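Local coordinates for putative gdp-fucose protein o-fucosyltransferase 1 (Caenorhabditis elegans, PDB 3ZY6) that is a putative member of the GDP-fucose protein O-fucosyltransferase family of GT-B glycosyltransferases and holds guanosine-5'-diphosphate-beta-L-fucopyranose bound between its two Rossmann-like domains, at residues A[213-218]-A[323-328]; A[207-212]-A[282-287]; A[239-244]-A[336-341]. All coordinates share one frame; numbering follows the deposited sequence.

Contact 1: residues A[213-218]-A[323-328]; sequences FVAVHL and GRADLF. With GFB (guanosine-5'-diphosphate-beta-L-fucopyranose), chain B.
In the five-stranded parallel sheet of the second Rossmann-like domain of this GT-B fold, central strand 213-218 pairs with strand 327-330, V214 facing L327 and A215 facing F328. L327 is gripped through both ends of its backbone: its N donates to F213 O (3.2 Å), and its O accepts from A215 N (2.8 Å, N-H...O 160°). V214 CA adds a C-H...O contact to L327 O.

Before the strand begins, the chain turns after helix 315-323, and D326 pins this turn to the start of strand 213-218. Its OD1 accepts from F213 N at 2.8 Å, approached from above the carboxylate plane, which stands nearly perpendicular to the F213 ring. The same oxygen forms a salt bridge with K211, and the nearby lysine probably favours the ionised carboxylate. With chi1 at 81°, CG of F213 sits between the backbone N and carbonyl carbon, and the ring swings over A325. A325 CA presses on one face as a CH-pi contact, 3.9 Å from the ring centroid, while A325 CB packs against A215 CB at 3.6 Å.

At the C-terminal end of 213-218 the strand reaches the nucleotide. H217 CB rests at the edge of the F328 ring, H217 ND1 is hydrogen-bonded to S337 OG, and H217 NE2 donates to N7 of the guanine at 2.9 Å (153°).

Contact 2: residues A[207-212]-A[282-287]; sequences ANLAKP and SVFVAS. With GFB (guanosine-5'-diphosphate-beta-L-fucopyranose), chain B.
At the end of the sheet remote from the nucleotide, the short link from helix 195-208 to strand 213-218 folds over the start of strand 282-287, where L209 and A210 meet S282. L209 is the first residue to leave the helical conformation, and the chain then runs through exposed A210 and K211 to P212, which is preceded by a cis peptide bond.

The polar tie is the S282 hydroxyl, which donates to A210 O at 2.7 Å with a C=O...OG angle of 133°, the donor tilted somewhat from the carbonyl plane. A chi1 of 62° sets OG between the backbone N and carbonyl carbon of S282, on the side where the link passes. L209 CA lies 3.3 Å from the same OG, so the serine oxygen lies close against the L209-A210 backbone.

This is the helix-to-strand half of an alpha/beta unit in a Rossmann-like domain: the helix lies on one face of the parallel sheet and its chain then turns down into the central strand. L209 packs on that face with both methyls. CD2 sits 3.5 Å from V283 O and 3.9 Å from F284 CB, while CD1 reaches the same CB at 4.0 Å and also nears the F284 ring. From the helix itself, F204 brings a steeply inclined ring to F284. P212 bonds through its backbone to K281, just ahead of the strand. At the other end of 282-287, S287 N comes within 3.2 Å of guanine O6, although its hydrogen bond goes to D313.

Contact 3: residues A[239-244]-A[336-341]; sequences LFASEQ and FSHIVK. With GFB (guanosine-5'-diphosphate-beta-L-fucopyranose), chain B.
A241 and Q244 make the surface along which helix 335-346 runs. F336, in its first turn, looks away from them, laying one ring face against the guanine, with N7 about 3.7 Å above the ring plane. F336 N lies 3.5 Å from O2P of the diphosphate, near but not bonded, its hydrogen bond going to S334 OG. S337 only skirts the contact: its CB is 4.2 Å from Q244 NE2, an amide nitrogen that bonds to C332 O. H338 carries most of the packing. Q244 CB sits over a face of its imidazole as a CH-pi contact, 3.7 Å from the centroid, and A241 CB abuts H338 CB at 3.7 Å. A241 belongs to a type II' turn, L239 to S242, whose F240 CZ comes within 3.8 Å of fucose C5A. The Q244 side chain runs extended past H338 in the opposite sense, its amide inclined 49° to the ring. One helical turn on, K341 CB meets Q244 OE1 at 3.2 Å. K341 NZ, salt-bridged to D345, donates to a water that in turn donates to Q244 O at 2.6 Å. The start of this helix points at the diphosphate, as in many GT-B nucleotide-sugar sites.

Overall arrangement
Contacts 1 and 2 lie side by side, centres about 8 Å apart, because strands 213-218 and 282-287 are neighbours in one parallel sheet; V216 N to F284 O, 2.8 Å, is one of the probable bonds between them. Contact 3 is about 15 Å from contact 1 and 21 Å from contact 2, centre to centre. Strand 327-330 leads through a short loop to helix 335-346, and H217 ND1 to S337 OG, 2.7 Å, is a probable hydrogen bond between contacts 1 and 3. Contacts 2 and 3 do not touch, their nearest atoms being about 5 Å apart. All three reach the bound nucleotide sugar: contacts 1 and 2 at the guanine, contact 3 from base through diphosphate to fucose.

Contact 1: residues A[213-218]-A[323-328]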
# COMPACT_ATOMS: atom_id res chain seq x y z
N PHE A 213 37.06 -7.64 -23.11
CA PHE A 213 36.66 -6.29 -22.66
C PHE A 213 36.00 -6.22 -21.27
O PHE A 213 35.26 -7.12 -20.86
CB PHE A 213 35.86 -5.53 -23.75
CG PHE A 213 34.38 -5.88 -23.84
CD1 PHE A 213 33.94 -6.90 -24.68
CD2 PHE A 213 33.42 -5.14 -23.15
CE1 PHE A 213 32.58 -7.20 -24.81
CE2 PHE A 213 32.03 -5.42 -23.29
CZ PHE A 213 31.62 -6.46 -24.13
N VAL A 214 36.35 -5.17 -20.53
CA VAL A 214 35.68 -4.84 -19.29
C VAL A 214 34.53 -3.88 -19.62
O VAL A 214 34.74 -2.85 -20.27
CB VAL A 214 36.60 -4.08 -18.29
CG1 VAL A 214 35.80 -3.65 -17.00
CG2 VAL A 214 37.82 -4.88 -17.93
N ALA A 215 33.33 -4.19 -19.16
CA ALA A 215 32.23 -3.20 -19.23
C ALA A 215 31.90 -2.66 -17.86
O ALA A 215 31.87 -3.40 -16.87
CB ALA A 215 30.98 -3.80 -19.90
N VAL A 216 31.71 -1.34 -17.80
CA VAL A 216 31.39 -0.67 -16.54
C VAL A 216 30.06 0.10 -16.65
O VAL A 216 29.71 0.64 -17.70
CB VAL A 216 32.52 0.29 -16.05
CG1 VAL A 216 33.86 -0.43 -15.98
CG2 VAL A 216 32.64 1.51 -17.00
N HIS A 217 29.32 0.08 -15.55
CA HIS A 217 28.15 0.90 -15.39
C HIS A 217 28.46 2.09 -14.45
O HIS A 217 28.81 1.92 -13.29
CB HIS A 217 26.92 0.07 -14.96
CG HIS A 217 25.68 0.89 -14.77
ND1 HIS A 217 24.82 0.72 -13.71
CD2 HIS A 217 25.20 1.94 -15.49
CE1 HIS A 217 23.85 1.62 -13.79
NE2 HIS A 217 24.06 2.37 -14.85
N LEU A 218 28.37 3.29 -15.00
CA LEU A 218 28.67 4.49 -14.23
C LEU A 218 27.37 5.23 -14.01
O LEU A 218 26.85 5.87 -14.92
CB LEU A 218 29.65 5.38 -14.97
CG LEU A 218 31.02 4.81 -15.36
CD1 LEU A 218 31.85 5.95 -16.00
CD2 LEU A 218 31.74 4.19 -14.11
N GLY A 323 26.08 -7.56 -20.59
CA GLY A 323 25.83 -8.98 -20.34
C GLY A 323 26.83 -9.88 -21.07
O GLY A 323 27.11 -11.01 -20.61
N ARG A 324 27.37 -9.37 -22.17
CA ARG A 324 28.28 -10.14 -23.04
C ARG A 324 29.77 -9.95 -22.71
O ARG A 324 30.64 -10.61 -23.30
CB ARG A 324 28.01 -9.81 -24.51
CG ARG A 324 26.57 -10.16 -24.97
CD ARG A 324 26.34 -9.82 -26.43
NE ARG A 324 27.10 -10.71 -27.30
CZ ARG A 324 26.61 -11.85 -27.77
NH1 ARG A 324 25.36 -12.20 -27.50
NH2 ARG A 324 27.38 -12.64 -28.51
N ALA A 325 30.05 -9.05 -21.77
CA ALA A 325 31.41 -8.61 -21.46
C ALA A 325 32.23 -9.70 -20.87
O ALA A 325 31.70 -10.62 -20.22
CB ALA A 325 31.41 -7.36 -20.47
N ASP A 326 33.55 -9.61 -21.06
CA ASP A 326 34.42 -10.58 -20.42
C ASP A 326 34.43 -10.37 -18.91
O ASP A 326 34.47 -11.34 -18.13
CB ASP A 326 35.82 -10.52 -21.03
CG ASP A 326 35.79 -10.85 -22.49
OD1 ASP A 326 35.54 -9.94 -23.33
OD2 ASP A 326 35.96 -12.05 -22.79
N LEU A 327 34.40 -9.11 -18.51
CA LEU A 327 34.18 -8.76 -17.10
C LEU A 327 33.26 -7.56 -17.01
O LEU A 327 33.40 -6.59 -17.79
CB LEU A 327 35.50 -8.45 -16.38
CG LEU A 327 35.33 -8.10 -14.88
CD1 LEU A 327 34.92 -9.31 -14.01
CD2 LEU A 327 36.58 -7.50 -14.35
N PHE A 328 32.33 -7.60 -16.06
CA PHE A 328 31.42 -6.50 -15.79
C PHE A 328 31.73 -5.89 -14.43
O PHE A 328 31.87 -6.61 -13.45
CB PHE A 328 29.97 -7.01 -15.75
CG PHE A 328 28.95 -6.00 -15.22
CD1 PHE A 328 28.74 -4.78 -15.85
CD2 PHE A 328 28.16 -6.32 -14.11
CE1 PHE A 328 27.76 -3.87 -15.36
CE2 PHE A 328 27.20 -5.43 -13.63
CZ PHE A 328 26.99 -4.22 -14.25
O1P GFB B . 16.81 1.59 -14.40
P GFB B . 16.53 2.15 -13.03
O3P GFB B . 15.22 1.76 -12.34
O2P GFB B . 17.83 1.76 -12.16
O5' GFB B . 16.60 3.76 -13.15
P1 GFB B . 18.38 2.40 -10.79
C5' GFB B . 17.74 4.32 -13.78
C4' GFB B . 17.35 4.78 -15.18
O4' GFB B . 18.25 5.80 -15.56
C3' GFB B . 17.52 3.69 -16.24
C1' GFB B . 18.79 5.56 -16.86
O3' GFB B . 16.33 2.92 -16.43
C2' GFB B . 17.86 4.51 -17.46
O2' GFB B . 16.68 5.14 -17.98
N9 GFB B . 20.13 4.92 -16.82
C8 GFB B . 20.81 4.42 -15.77
C4 GFB B . 20.85 4.71 -17.92
N7 GFB B . 21.98 3.91 -16.20
C5 GFB B . 22.01 4.07 -17.54
C6 GFB B . 22.92 3.75 -18.54
O6 GFB B . 23.99 3.18 -18.26
N1 GFB B . 22.65 4.09 -19.83
C2 GFB B . 21.49 4.70 -20.17
N2 GFB B . 21.22 5.02 -21.46
N3 GFB B . 20.60 5.02 -19.22
C1 GFB B . 16.75 4.06 -9.47
C2A GFB B . 15.30 4.31 -9.86
O1 GFB B . 17.48 3.74 -10.66
O5 GFB B . 17.28 5.27 -8.90
C3 GFB B . 14.48 4.69 -8.63
O2 GFB B . 14.70 3.25 -10.62
C4A GFB B . 15.03 6.05 -8.20
O3 GFB B . 13.08 4.77 -8.97
C5A GFB B . 16.52 5.95 -7.87
O4 GFB B . 14.86 6.99 -9.27
C6A GFB B . 17.10 7.35 -7.63
O1X GFB B . 18.04 1.44 -9.67
O2X GFB B . 19.80 2.78 -11.11

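Contact 2: residues A[207-212]-A[282-287]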
# COMPACT_ATOMS: atom_id res chain seq x y z
N ALA A 207 32.80 -4.21 -33.86
CA ALA A 207 33.36 -2.99 -34.44
C ALA A 207 34.29 -2.21 -33.51
O ALA A 207 35.28 -1.62 -33.98
CB ALA A 207 32.23 -2.10 -34.94
N ASN A 208 33.99 -2.21 -32.21
CA ASN A 208 34.62 -1.29 -31.27
C ASN A 208 35.40 -1.84 -30.07
O ASN A 208 36.18 -1.12 -29.46
CB ASN A 208 33.53 -0.39 -30.71
CG ASN A 208 32.87 0.44 -31.79
OD1 ASN A 208 33.46 1.40 -32.28
ND2 ASN A 208 31.68 0.05 -32.20
N LEU A 209 35.13 -3.09 -29.69
CA LEU A 209 35.63 -3.61 -28.41
C LEU A 209 36.49 -4.87 -28.59
O LEU A 209 35.99 -6.01 -28.66
CB LEU A 209 34.48 -3.89 -27.45
CG LEU A 209 33.59 -2.69 -27.05
CD1 LEU A 209 32.25 -3.17 -26.50
CD2 LEU A 209 34.33 -1.78 -26.05
N ALA A 210 37.79 -4.63 -28.66
CA ALA A 210 38.73 -5.71 -28.73
C ALA A 210 38.59 -6.50 -27.44
O ALA A 210 38.47 -5.94 -26.34
CB ALA A 210 40.18 -5.17 -28.94
N LYS A 211 38.59 -7.82 -27.60
CA LYS A 211 38.43 -8.75 -26.48
C LYS A 211 39.78 -9.18 -25.87
O LYS A 211 40.81 -9.26 -26.56
CB LYS A 211 37.56 -9.95 -26.92
CG LYS A 211 36.09 -9.51 -27.22
CD LYS A 211 35.17 -10.68 -27.65
CE LYS A 211 34.82 -11.64 -26.50
NZ LYS A 211 34.00 -11.02 -25.39
N PRO A 212 39.79 -9.44 -24.55
CA PRO A 212 38.68 -9.38 -23.60
C PRO A 212 38.34 -7.95 -23.25
O PRO A 212 39.25 -7.12 -23.12
CB PRO A 212 39.22 -10.08 -22.35
CG PRO A 212 40.68 -10.23 -22.54
CD PRO A 212 41.08 -9.65 -23.87
N SER A 282 40.02 -3.49 -24.32
CA SER A 282 39.12 -2.34 -24.45
C SER A 282 38.24 -2.27 -23.22
O SER A 282 38.15 -3.22 -22.45
CB SER A 282 38.23 -2.45 -25.71
OG SER A 282 37.40 -3.60 -25.60
N VAL A 283 37.57 -1.13 -23.07
CA VAL A 283 36.60 -0.90 -22.04
C VAL A 283 35.33 -0.35 -22.70
O VAL A 283 35.39 0.47 -23.64
CB VAL A 283 37.13 0.07 -20.94
CG1 VAL A 283 36.04 0.43 -19.89
CG2 VAL A 283 38.34 -0.53 -20.21
N PHE A 284 34.20 -0.85 -22.23
CA PHE A 284 32.89 -0.32 -22.55
C PHE A 284 32.29 0.40 -21.34
O PHE A 284 32.28 -0.15 -20.22
CB PHE A 284 31.93 -1.46 -22.94
CG PHE A 284 30.53 -0.98 -23.27
CD1 PHE A 284 30.29 -0.20 -24.41
CD2 PHE A 284 29.44 -1.27 -22.43
CE1 PHE A 284 29.01 0.25 -24.72
CE2 PHE A 284 28.14 -0.82 -22.74
CZ PHE A 284 27.93 -0.04 -23.89
N VAL A 285 31.76 1.59 -21.60
CA VAL A 285 31.11 2.42 -20.58
C VAL A 285 29.65 2.65 -20.91
O VAL A 285 29.30 3.11 -22.00
CB VAL A 285 31.75 3.82 -20.40
CG1 VAL A 285 31.03 4.59 -19.27
CG2 VAL A 285 33.24 3.72 -20.08
N ALA A 286 28.81 2.29 -19.95
CA ALA A 286 27.41 2.65 -19.97
C ALA A 286 27.19 3.64 -18.83
O ALA A 286 27.59 3.39 -17.68
CB ALA A 286 26.57 1.42 -19.77
N SER A 287 26.57 4.77 -19.14
CA SER A 287 26.33 5.80 -18.14
C SER A 287 24.99 6.47 -18.37
O SER A 287 24.55 6.61 -19.51
CB SER A 287 27.43 6.87 -18.19
OG SER A 287 27.41 7.62 -17.00
O1P GFB B . 16.81 1.59 -14.40
P GFB B . 16.53 2.15 -13.03
O3P GFB B . 15.22 1.76 -12.34
O2P GFB B . 17.83 1.76 -12.16
O5' GFB B . 16.60 3.76 -13.15
P1 GFB B . 18.38 2.40 -10.79
C5' GFB B . 17.74 4.32 -13.78
C4' GFB B . 17.35 4.78 -15.18
O4' GFB B . 18.25 5.80 -15.56
C3' GFB B . 17.52 3.69 -16.24
C1' GFB B . 18.79 5.56 -16.86
O3' GFB B . 16.33 2.92 -16.43
C2' GFB B . 17.86 4.51 -17.46
O2' GFB B . 16.68 5.14 -17.98
N9 GFB B . 20.13 4.92 -16.82
C8 GFB B . 20.81 4.42 -15.77
C4 GFB B . 20.85 4.71 -17.92
N7 GFB B . 21.98 3.91 -16.20
C5 GFB B . 22.01 4.07 -17.54
C6 GFB B . 22.92 3.75 -18.54
O6 GFB B . 23.99 3.18 -18.26
N1 GFB B . 22.65 4.09 -19.83
C2 GFB B . 21.49 4.70 -20.17
N2 GFB B . 21.22 5.02 -21.46
N3 GFB B . 20.60 5.02 -19.22
C1 GFB B . 16.75 4.06 -9.47
C2A GFB B . 15.30 4.31 -9.86
O1 GFB B . 17.48 3.74 -10.66
O5 GFB B . 17.28 5.27 -8.90
C3 GFB B . 14.48 4.69 -8.63
O2 GFB B . 14.70 3.25 -10.62
C4A GFB B . 15.03 6.05 -8.20
O3 GFB B . 13.08 4.77 -8.97
C5A GFB B . 16.52 5.95 -7.87
O4 GFB B . 14.86 6.99 -9.27
C6A GFB B . 17.10 7.35 -7.63
O1X GFB B . 18.04 1.44 -9.67
O2X GFB B . 19.80 2.78 -11.11

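Contact 3: residues A[239-244]-A[336-341]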
# COMPACT_ATOMS: atom_id res chain seq x y z
N LEU A 239 19.12 -0.71 0.05
CA LEU A 239 18.76 0.44 -0.76
C LEU A 239 18.77 -0.03 -2.20
O LEU A 239 19.82 -0.40 -2.72
CB LEU A 239 19.72 1.62 -0.54
CG LEU A 239 19.41 2.90 -1.35
CD1 LEU A 239 18.09 3.57 -0.93
CD2 LEU A 239 20.56 3.90 -1.23
N PHE A 240 17.59 -0.03 -2.82
CA PHE A 240 17.41 -0.56 -4.17
C PHE A 240 18.10 -1.93 -4.27
O PHE A 240 17.76 -2.83 -3.49
CB PHE A 240 17.87 0.49 -5.18
CG PHE A 240 17.14 1.79 -5.02
CD1 PHE A 240 15.77 1.83 -5.20
CD2 PHE A 240 17.81 2.94 -4.62
CE1 PHE A 240 15.06 3.05 -5.02
CE2 PHE A 240 17.12 4.15 -4.43
CZ PHE A 240 15.75 4.21 -4.63
N ALA A 241 19.11 -2.08 -5.14
CA ALA A 241 19.68 -3.41 -5.42
C ALA A 241 20.86 -3.80 -4.53
O ALA A 241 21.51 -4.84 -4.77
CB ALA A 241 20.09 -3.47 -6.91
N SER A 242 21.14 -3.01 -3.50
CA SER A 242 22.35 -3.17 -2.68
C SER A 242 22.64 -4.59 -2.18
O SER A 242 23.79 -4.95 -1.97
CB SER A 242 22.32 -2.19 -1.50
OG SER A 242 21.14 -2.39 -0.75
N GLU A 243 21.60 -5.38 -1.98
CA GLU A 243 21.76 -6.77 -1.54
C GLU A 243 22.45 -7.67 -2.57
O GLU A 243 22.97 -8.75 -2.23
CB GLU A 243 20.40 -7.33 -1.11
CG GLU A 243 19.84 -6.64 0.14
CD GLU A 243 18.36 -6.92 0.34
OE1 GLU A 243 17.54 -6.59 -0.57
OE2 GLU A 243 18.02 -7.47 1.41
N GLN A 244 22.47 -7.23 -3.84
CA GLN A 244 23.22 -7.96 -4.87
C GLN A 244 24.71 -8.09 -4.56
O GLN A 244 25.33 -9.05 -4.99
CB GLN A 244 23.02 -7.35 -6.26
CG GLN A 244 23.89 -6.12 -6.58
CD GLN A 244 23.63 -5.65 -7.98
OE1 GLN A 244 23.68 -6.45 -8.91
NE2 GLN A 244 23.32 -4.35 -8.15
N PHE A 336 19.65 -1.25 -12.25
CA PHE A 336 20.04 -1.33 -13.64
C PHE A 336 21.26 -2.27 -13.75
O PHE A 336 21.24 -3.23 -14.53
CB PHE A 336 20.34 0.08 -14.13
CG PHE A 336 20.51 0.20 -15.63
CD1 PHE A 336 19.40 0.37 -16.45
CD2 PHE A 336 21.79 0.22 -16.20
CE1 PHE A 336 19.56 0.51 -17.85
CE2 PHE A 336 21.96 0.36 -17.61
CZ PHE A 336 20.85 0.50 -18.41
N SER A 337 22.26 -2.03 -12.91
CA SER A 337 23.39 -2.96 -12.80
C SER A 337 22.89 -4.35 -12.43
O SER A 337 23.44 -5.37 -12.91
CB SER A 337 24.41 -2.47 -11.76
OG SER A 337 25.34 -1.53 -12.30
N HIS A 338 21.84 -4.39 -11.60
CA HIS A 338 21.33 -5.68 -11.07
C HIS A 338 20.83 -6.53 -12.23
O HIS A 338 21.01 -7.75 -12.22
CB HIS A 338 20.26 -5.46 -9.98
CG HIS A 338 20.03 -6.63 -9.05
ND1 HIS A 338 20.78 -7.78 -9.11
CD2 HIS A 338 19.17 -6.79 -8.02
CE1 HIS A 338 20.38 -8.62 -8.16
NE2 HIS A 338 19.40 -8.05 -7.49
N ILE A 339 20.27 -5.90 -13.26
CA ILE A 339 19.84 -6.69 -14.41
C ILE A 339 21.03 -7.45 -14.99
O ILE A 339 20.92 -8.61 -15.32
CB ILE A 339 19.25 -5.80 -15.52
CG1 ILE A 339 17.90 -5.23 -15.08
CG2 ILE A 339 19.15 -6.55 -16.89
CD1 ILE A 339 17.54 -3.97 -15.86
N VAL A 340 22.13 -6.74 -15.19
CA VAL A 340 23.33 -7.33 -15.79
C VAL A 340 23.87 -8.42 -14.90
O VAL A 340 24.21 -9.51 -15.38
CB VAL A 340 24.44 -6.25 -15.99
CG1 VAL A 340 25.68 -6.83 -16.69
CG2 VAL A 340 23.91 -5.14 -16.78
N LYS A 341 24.00 -8.11 -13.61
CA LYS A 341 24.52 -9.09 -12.65
C LYS A 341 23.73 -10.39 -12.73
O LYS A 341 24.31 -11.48 -12.78
CB LYS A 341 24.49 -8.55 -11.21
CG LYS A 341 24.89 -9.62 -10.13
CD LYS A 341 26.39 -9.98 -10.32
CE LYS A 341 27.00 -10.61 -9.12
NZ LYS A 341 26.19 -11.79 -8.69
O1P GFB B . 16.81 1.59 -14.40
P GFB B . 16.53 2.15 -13.03
O3P GFB B . 15.22 1.76 -12.34
O2P GFB B . 17.83 1.76 -12.16
O5' GFB B . 16.60 3.76 -13.15
P1 GFB B . 18.38 2.40 -10.79
C5' GFB B . 17.74 4.32 -13.78
C4' GFB B . 17.35 4.78 -15.18
O4' GFB B . 18.25 5.80 -15.56
C3' GFB B . 17.52 3.69 -16.24
C1' GFB B . 18.79 5.56 -16.86
O3' GFB B . 16.33 2.92 -16.43
C2' GFB B . 17.86 4.51 -17.46
O2' GFB B . 16.68 5.14 -17.98
N9 GFB B . 20.13 4.92 -16.82
C8 GFB B . 20.81 4.42 -15.77
C4 GFB B . 20.85 4.71 -17.92
N7 GFB B . 21.98 3.91 -16.20
C5 GFB B . 22.01 4.07 -17.54
C6 GFB B . 22.92 3.75 -18.54
O6 GFB B . 23.99 3.18 -18.26
N1 GFB B . 22.65 4.09 -19.83
C2 GFB B . 21.49 4.70 -20.17
N2 GFB B . 21.22 5.02 -21.46
N3 GFB B . 20.60 5.02 -19.22
C1 GFB B . 16.75 4.06 -9.47
C2A GFB B . 15.30 4.31 -9.86
O1 GFB B . 17.48 3.74 -10.66
O5 GFB B . 17.28 5.27 -8.90
C3 GFB B . 14.48 4.69 -8.63
O2 GFB B . 14.70 3.25 -10.62
C4A GFB B . 15.03 6.05 -8.20
O3 GFB B . 13.08 4.77 -8.97
C5A GFB B . 16.52 5.95 -7.87
O4 GFB B . 14.86 6.99 -9.27
C6A GFB B . 17.10 7.35 -7.63
O1X GFB B . 18.04 1.44 -9.67
O2X GFB B . 19.80 2.78 -11.11
O HOH W 1 24.27 -10.90 -6.46